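Local coordinates for protein lipopolysaccharide heptosyltransferase 2 (PDB 1PSW) that transfers the second heptose from ADP-L-glycero-beta-D-manno-heptose to the heptosyl-Kdo2-lipid A module during synthesis of the lipopolysaccharide core in Escherichia coli, at residues P8-D13 with G188-P193; F174-E179 with V256-A261; P193-P198 with Y287-P292. All coordinates share one frame; numbering follows the deposited sequence.

Contact 1: residues P8-D13 with G188-P193; sequences PSWVGD and GAEFGP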
# COMPACT_ATOMS: atom_id res chain seq x y z
N PRO A 8 -6.47 -8.40 -2.90
CA PRO A 8 -6.06 -8.74 -1.54
C PRO A 8 -6.74 -7.85 -0.51
O PRO A 8 -7.34 -6.84 -0.87
CB PRO A 8 -4.55 -8.54 -1.59
CG PRO A 8 -4.39 -7.42 -2.56
CD PRO A 8 -5.36 -7.80 -3.66
N SER A 9 -6.64 -8.23 0.75
CA SER A 9 -7.28 -7.48 1.83
C SER A 9 -6.30 -6.66 2.66
O SER A 9 -6.57 -6.38 3.82
CB SER A 9 -8.03 -8.45 2.74
OG SER A 9 -8.97 -9.19 2.00
N TRP A 10 -5.17 -6.30 2.08
CA TRP A 10 -4.19 -5.50 2.79
C TRP A 10 -3.81 -4.32 1.92
O TRP A 10 -3.65 -4.47 0.71
CB TRP A 10 -2.95 -6.33 3.10
CG TRP A 10 -3.23 -7.46 4.01
CD1 TRP A 10 -3.43 -8.76 3.66
CD2 TRP A 10 -3.35 -7.40 5.43
NE1 TRP A 10 -3.67 -9.52 4.78
CE2 TRP A 10 -3.63 -8.71 5.88
CE3 TRP A 10 -3.26 -6.36 6.37
CZ2 TRP A 10 -3.81 -9.01 7.24
CZ3 TRP A 10 -3.44 -6.67 7.72
CH2 TRP A 10 -3.72 -7.98 8.14
N VAL A 11 -3.66 -3.15 2.54
CA VAL A 11 -3.30 -1.95 1.81
C VAL A 11 -2.06 -2.14 0.95
O VAL A 11 -2.09 -1.87 -0.25
CB VAL A 11 -3.06 -0.77 2.78
CG1 VAL A 11 -2.55 0.44 2.01
CG2 VAL A 11 -4.36 -0.41 3.49
N GLY A 12 -0.98 -2.62 1.55
CA GLY A 12 0.25 -2.83 0.80
C GLY A 12 0.05 -3.68 -0.43
O GLY A 12 0.39 -3.26 -1.54
N ASP A 13 -0.50 -4.87 -0.24
CA ASP A 13 -0.76 -5.81 -1.31
C ASP A 13 -1.66 -5.22 -2.39
O ASP A 13 -1.43 -5.42 -3.58
CB ASP A 13 -1.39 -7.09 -0.74
CG ASP A 13 -0.44 -7.87 0.15
OD1 ASP A 13 0.63 -7.33 0.50
OD2 ASP A 13 -0.78 -9.01 0.51
N GLY A 188 2.00 3.25 12.64
CA GLY A 188 1.46 1.91 12.81
C GLY A 188 2.18 0.87 11.97
O GLY A 188 3.18 1.17 11.31
N ALA A 189 1.68 -0.36 12.00
CA ALA A 189 2.27 -1.45 11.24
C ALA A 189 1.35 -2.66 11.35
O ALA A 189 1.09 -3.14 12.45
CB ALA A 189 3.65 -1.79 11.77
N GLU A 190 0.86 -3.13 10.21
CA GLU A 190 -0.03 -4.27 10.20
C GLU A 190 0.62 -5.54 10.74
O GLU A 190 -0.04 -6.35 11.39
CB GLU A 190 -0.55 -4.51 8.78
CG GLU A 190 -1.39 -3.36 8.24
CD GLU A 190 -0.63 -2.49 7.25
OE1 GLU A 190 0.53 -2.13 7.52
OE2 GLU A 190 -1.22 -2.17 6.19
N PHE A 191 1.92 -5.71 10.51
CA PHE A 191 2.60 -6.91 10.99
C PHE A 191 2.95 -6.95 12.47
O PHE A 191 3.68 -7.84 12.90
CB PHE A 191 3.85 -7.18 10.16
CG PHE A 191 3.58 -7.91 8.87
CD1 PHE A 191 2.77 -7.35 7.90
CD2 PHE A 191 4.13 -9.17 8.64
CE1 PHE A 191 2.51 -8.02 6.70
CE2 PHE A 191 3.89 -9.85 7.45
CZ PHE A 191 3.07 -9.27 6.48
N GLY A 192 2.43 -6.00 13.25
CA GLY A 192 2.70 -6.01 14.68
C GLY A 192 3.66 -4.99 15.26
O GLY A 192 4.43 -4.36 14.54
N PRO A 193 3.63 -4.82 16.59
CA PRO A 193 4.48 -3.87 17.33
C PRO A 193 5.97 -3.99 17.04
O PRO A 193 6.68 -2.99 17.02
CB PRO A 193 4.16 -4.19 18.79
CG PRO A 193 2.74 -4.62 18.73
CD PRO A 193 2.73 -5.53 17.51
O HOH W 1 -3.62 -3.09 5.56
O HOH W 2 -0.49 -3.77 4.18

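Contact 2: residues F174-E179 with V256-A261; sequences FSLSSE and VILIAA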
# COMPACT_ATOMS: atom_id res chain seq x y z
N PHE A 174 -9.76 18.59 6.62
CA PHE A 174 -9.22 18.05 7.85
C PHE A 174 -8.60 19.12 8.76
O PHE A 174 -7.77 18.83 9.61
CB PHE A 174 -8.25 16.92 7.51
CG PHE A 174 -8.95 15.65 7.13
CD1 PHE A 174 -9.45 14.81 8.11
CD2 PHE A 174 -9.22 15.36 5.79
CE1 PHE A 174 -10.21 13.69 7.77
CE2 PHE A 174 -9.98 14.25 5.44
CZ PHE A 174 -10.48 13.42 6.43
N SER A 175 -9.05 20.36 8.56
CA SER A 175 -8.62 21.49 9.36
C SER A 175 -7.11 21.68 9.45
O SER A 175 -6.59 22.01 10.51
CB SER A 175 -9.19 21.36 10.77
OG SER A 175 -10.60 21.29 10.73
N LEU A 176 -6.43 21.48 8.33
CA LEU A 176 -4.99 21.65 8.30
C LEU A 176 -4.64 23.04 7.80
O LEU A 176 -5.27 23.55 6.86
CB LEU A 176 -4.35 20.59 7.39
CG LEU A 176 -4.48 19.15 7.87
CD1 LEU A 176 -3.90 18.20 6.83
CD2 LEU A 176 -3.76 18.99 9.20
N SER A 177 -3.64 23.65 8.43
CA SER A 177 -3.19 24.98 8.06
C SER A 177 -2.20 24.95 6.90
O SER A 177 -1.39 24.04 6.80
CB SER A 177 -2.52 25.65 9.26
OG SER A 177 -1.91 26.87 8.88
N SER A 178 -2.27 25.96 6.03
CA SER A 178 -1.36 26.04 4.90
C SER A 178 -0.19 26.95 5.27
O SER A 178 0.68 27.22 4.45
CB SER A 178 -2.07 26.61 3.67
OG SER A 178 -3.21 25.85 3.33
N GLU A 179 -0.17 27.43 6.51
CA GLU A 179 0.89 28.32 6.96
C GLU A 179 2.24 27.63 7.16
O GLU A 179 3.25 28.29 7.40
CB GLU A 179 0.46 29.04 8.25
CG GLU A 179 -0.64 30.09 8.05
CD GLU A 179 -1.07 30.77 9.35
OE1 GLU A 179 -0.19 31.32 10.05
OE2 GLU A 179 -2.28 30.77 9.66
N VAL A 256 -4.65 9.09 0.71
CA VAL A 256 -3.81 9.19 -0.49
C VAL A 256 -3.55 10.65 -0.83
O VAL A 256 -2.42 11.05 -1.09
CB VAL A 256 -4.48 8.53 -1.70
CG1 VAL A 256 -3.75 8.93 -2.97
CG2 VAL A 256 -4.45 7.00 -1.54
N ILE A 257 -4.61 11.44 -0.83
CA ILE A 257 -4.52 12.86 -1.14
C ILE A 257 -3.63 13.61 -0.15
O ILE A 257 -2.72 14.33 -0.54
CB ILE A 257 -5.94 13.51 -1.16
CG1 ILE A 257 -6.77 12.92 -2.31
CG2 ILE A 257 -5.82 15.03 -1.30
CD1 ILE A 257 -8.27 13.17 -2.19
N LEU A 258 -3.87 13.40 1.14
CA LEU A 258 -3.07 14.08 2.18
C LEU A 258 -1.59 13.69 2.16
O LEU A 258 -0.72 14.52 2.39
CB LEU A 258 -3.67 13.81 3.56
CG LEU A 258 -5.03 14.49 3.79
CD1 LEU A 258 -5.64 14.05 5.12
CD2 LEU A 258 -4.86 16.01 3.77
N ILE A 259 -1.32 12.41 1.92
CA ILE A 259 0.05 11.95 1.84
C ILE A 259 0.73 12.67 0.66
O ILE A 259 1.87 13.13 0.76
CB ILE A 259 0.10 10.41 1.65
CG1 ILE A 259 -0.24 9.74 2.98
CG2 ILE A 259 1.50 9.96 1.16
CD1 ILE A 259 -0.44 8.23 2.91
N ALA A 260 0.01 12.80 -0.45
CA ALA A 260 0.54 13.48 -1.63
C ALA A 260 0.88 14.94 -1.30
O ALA A 260 1.81 15.50 -1.86
CB ALA A 260 -0.49 13.42 -2.76
N ALA A 261 0.13 15.54 -0.37
CA ALA A 261 0.35 16.94 0.01
C ALA A 261 1.54 17.15 0.96
O ALA A 261 1.93 18.28 1.21
CB ALA A 261 -0.92 17.51 0.62

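Contact 3: residues P193-P198 with Y287-P292; sequences PAKRWP and YGPSSP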
# COMPACT_ATOMS: atom_id res chain seq x y z
N PRO A 193 3.63 -4.82 16.59
CA PRO A 193 4.48 -3.87 17.33
C PRO A 193 5.97 -3.99 17.04
O PRO A 193 6.68 -2.99 17.02
CB PRO A 193 4.16 -4.19 18.79
CG PRO A 193 2.74 -4.62 18.73
CD PRO A 193 2.73 -5.53 17.51
N ALA A 194 6.44 -5.21 16.82
CA ALA A 194 7.86 -5.45 16.56
C ALA A 194 8.40 -4.65 15.38
O ALA A 194 9.58 -4.35 15.33
CB ALA A 194 8.11 -6.94 16.34
N LYS A 195 7.54 -4.32 14.43
CA LYS A 195 8.00 -3.57 13.27
C LYS A 195 7.78 -2.07 13.39
O LYS A 195 8.04 -1.32 12.45
CB LYS A 195 7.32 -4.11 12.01
CG LYS A 195 7.64 -5.57 11.78
CD LYS A 195 7.12 -6.08 10.46
CE LYS A 195 7.48 -7.54 10.27
NZ LYS A 195 7.10 -8.04 8.92
N ARG A 196 7.32 -1.62 14.56
CA ARG A 196 7.07 -0.20 14.74
C ARG A 196 8.21 0.58 15.38
O ARG A 196 8.81 0.14 16.36
CB ARG A 196 5.81 0.03 15.57
CG ARG A 196 4.52 -0.31 14.87
CD ARG A 196 3.33 0.25 15.63
NE ARG A 196 2.64 -0.76 16.42
CZ ARG A 196 1.74 -0.49 17.36
NH1 ARG A 196 1.43 0.77 17.65
NH2 ARG A 196 1.17 -1.48 18.03
N TRP A 197 8.53 1.73 14.81
CA TRP A 197 9.55 2.58 15.40
C TRP A 197 8.81 3.06 16.65
O TRP A 197 7.61 3.34 16.59
CB TRP A 197 9.86 3.75 14.48
CG TRP A 197 11.12 4.46 14.80
CD1 TRP A 197 12.31 3.90 15.16
CD2 TRP A 197 11.35 5.87 14.70
NE1 TRP A 197 13.29 4.88 15.26
CE2 TRP A 197 12.72 6.09 14.97
CE3 TRP A 197 10.54 6.96 14.35
CZ2 TRP A 197 13.28 7.37 14.96
CZ3 TRP A 197 11.10 8.23 14.33
CH2 TRP A 197 12.47 8.42 14.62
N PRO A 198 9.50 3.16 17.80
CA PRO A 198 8.87 3.61 19.06
C PRO A 198 8.09 4.92 19.02
O PRO A 198 8.52 5.90 18.41
CB PRO A 198 10.06 3.69 20.01
CG PRO A 198 10.95 2.59 19.53
CD PRO A 198 10.90 2.77 18.02
N TYR A 287 13.19 0.06 9.14
CA TYR A 287 13.10 -1.39 9.30
C TYR A 287 13.84 -1.91 10.52
O TYR A 287 14.88 -1.37 10.91
CB TYR A 287 13.66 -2.09 8.07
CG TYR A 287 12.78 -2.02 6.85
CD1 TYR A 287 12.67 -0.85 6.11
CD2 TYR A 287 12.07 -3.14 6.43
CE1 TYR A 287 11.86 -0.79 4.97
CE2 TYR A 287 11.27 -3.10 5.30
CZ TYR A 287 11.17 -1.93 4.57
OH TYR A 287 10.38 -1.89 3.43
N GLY A 288 13.29 -2.96 11.10
CA GLY A 288 13.90 -3.58 12.26
C GLY A 288 14.02 -5.08 12.04
O GLY A 288 14.91 -5.52 11.31
N PRO A 289 13.13 -5.90 12.63
CA PRO A 289 13.22 -7.35 12.44
C PRO A 289 12.94 -7.82 11.01
O PRO A 289 13.43 -8.88 10.60
CB PRO A 289 12.21 -7.88 13.45
CG PRO A 289 11.15 -6.83 13.43
CD PRO A 289 11.98 -5.55 13.48
N SER A 290 12.16 -7.05 10.25
CA SER A 290 11.84 -7.42 8.87
C SER A 290 12.78 -6.73 7.88
O SER A 290 13.47 -5.77 8.23
CB SER A 290 10.40 -7.03 8.55
OG SER A 290 10.24 -5.61 8.51
N SER A 291 12.81 -7.22 6.65
CA SER A 291 13.67 -6.62 5.62
C SER A 291 12.81 -6.22 4.43
O SER A 291 11.68 -6.68 4.29
CB SER A 291 14.72 -7.63 5.15
OG SER A 291 14.13 -8.61 4.32
N PRO A 292 13.34 -5.35 3.56
CA PRO A 292 12.59 -4.91 2.38
C PRO A 292 12.81 -5.82 1.17
O PRO A 292 12.50 -5.44 0.05
CB PRO A 292 13.14 -3.51 2.14
CG PRO A 292 14.57 -3.67 2.52
CD PRO A 292 14.48 -4.46 3.82

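Contact 1: residues P8-D13 with G188-P193
Glu190 lays its aliphatic stem against the six-membered ring of Trp10, and these two residues account for most of the 126 Å² buried here. The nearest atoms are Trp10 CZ3 and Glu190 CB, 3.8 Å apart, and Glu190 CG lies close to the same side of the indole. The two side chains run past one another in opposite senses, and the carboxylate plane stands 63° from the indole plane, so the acid group is not stacked on the ring. A bend in the glutamate chain (chi2 103°) takes the carboxylate off the indole and on toward the first turn of helix 11-27. Val11 is the third participant, its CB 4.1 Å from Glu190 OE2.

The polar part of the contact runs through water. One molecule accepts from Val11 N at 3.0 Å. It donates to Glu190 OE2 at 2.6 Å. A second accepts from Gly12 N at 2.9 Å, and it donates to the same Glu190 OE2. Because Trp10 occupies the N-cap, these two amides belong to the opening turn of the helix, and the water pair links them to a single carboxylate oxygen. The other oxygen, OE1, is bonded to Gly271 N at the start of helix 271-278, a bond within the second domain that fixes the carboxylate where it can meet the waters. Glu190 itself sits within a type I turn from Ala189 to Gly192.

With no direct polar bond between the segments and little burial, the contact is slight and hydrated. It bridges the loop after strand 2-6, with the start of helix 11-27, and the loop after strand 182-186. This is consistent with the interdomain cleft of a GT-B glycosyltransferase, where enzymes of this fold carry out transfer between two Rossmann-like domains.

Contact 2: residues F174-E179 with V256-A261
Leu258 uses both of its methyl groups to meet Phe174 and Leu176, one branch for each. CD1 lies 3.9 Å from Phe174 CD2 and 4.2 Å from Phe174 CG, reaching the ring at a slant, while CD2 lies 3.9 Å from Leu176 CD1. Phe174 and Leu176 thus each lie aslant to Leu258. The fork of Leu258 is turned this way by a CG set anti to the carbonyl carbon (chi1 -69°), which points the branches from the helix toward the loop. All three residues are buried, and the pairing is wholly apolar.

Against this close apolar cluster, the other residues of 174-179 form the loose, more exposed side. Ser175, with positive phi, is the C-prime residue of a Schellman motif: Leu176 N bonds back to Cys171 O and Ser175 N to Asn172 O, which ends helix 164-173. Further on, Ser177 OG accepts from Glu179 N at 3.0 Å with an angle of 160°, an ST turn. Ser175, Ser178 and Glu179 are exposed and keep well clear of 256-261.

Leu258 also rests on Thr170 and Cys171, packing helix 252-260 against helix 164-173. Phe174 O accepts from Arg244 NE of strand 243-245, and Leu176 touches Met182, placing the cluster beside the sheet where the chain turns into strand 182-186.

Contact 3: residues P193-P198 with Y287-P292
The aromatic rings lie outside the join of Ala194 and Lys195 with Pro289 and Ser290. The Tyr287 ring carries Pro292 CD on one face, 3.7 Å above the plane and displaced toward the rim, and its CB points away from 193-198. The indole of Trp197 meets Tyr202 edge-to-face, and its NE1 bonds to Ile330 O.

Neither ring takes part in the join; there the segments come within 6.0 Å, from Lys195 CA to Gly288 CA. The Pro289 ring turns its CD and CG carbons to the backbone of Ala194: CD is 3.3 Å from Ala194 O and CG 3.5 Å from the same oxygen. Ala194 CB adds a looser apolar touch. Lys195 then runs alongside as a fully extended rod beyond CG, passing from Pro289 to Ser290. Its CG is 4.1 Å from Pro289 CG, and its CE presses on Ser290 CB at 3.4 Å, tighter than usual for two carbons. Lys195 NZ follows at 3.5 Å from the same Ser290 CB, so the end of the chain lies against the serine. Ser290 OG, set between the backbone N and carbonyl carbon (chi1 68°), is 3.7 Å from Lys195 CD, and its hydrogen bond goes to Asp269 OD2. With an alanine in place of Lys195, the methylenes along Pro289 and Ser290 are gone, which would probably open a gap beside the proline ring and leave Ser290 CB without its packing partner.

The two loops follow parallel strands 182-186 and 283-287; the loop after strand 264-268 contributes Asp269, and Asn268 OD1 accepts from Trp197 N. Such a gathering of loops at the carboxyl ends of the strands is the binding edge of a Rossmann-like domain, consistent with the donor-nucleotide half of a GT-B enzyme.

How the contacts relate
From the N terminus, 8-13 leaves the first strand of the first sheet, and contact 1 closes when the chain returns at 188-193, spanning the two domains. Contact 2 opens inside that span, at 174-179, and closes only at 256-261, so contacts 1 and 2 cross. Contact 3 starts at Pro193, where contact 1 ends, and closes at 287-292: it follows contact 1 in series and crosses contact 2. Contacts 1 and 3 touch, with Ala189 CB 3.5 Å from Arg196 CG, and share the loop after strand 182-186. Contact 2 lies apart, its centre 23 Å and 27 Å from theirs, joining the loop after helix 164-173 to helix 252-260.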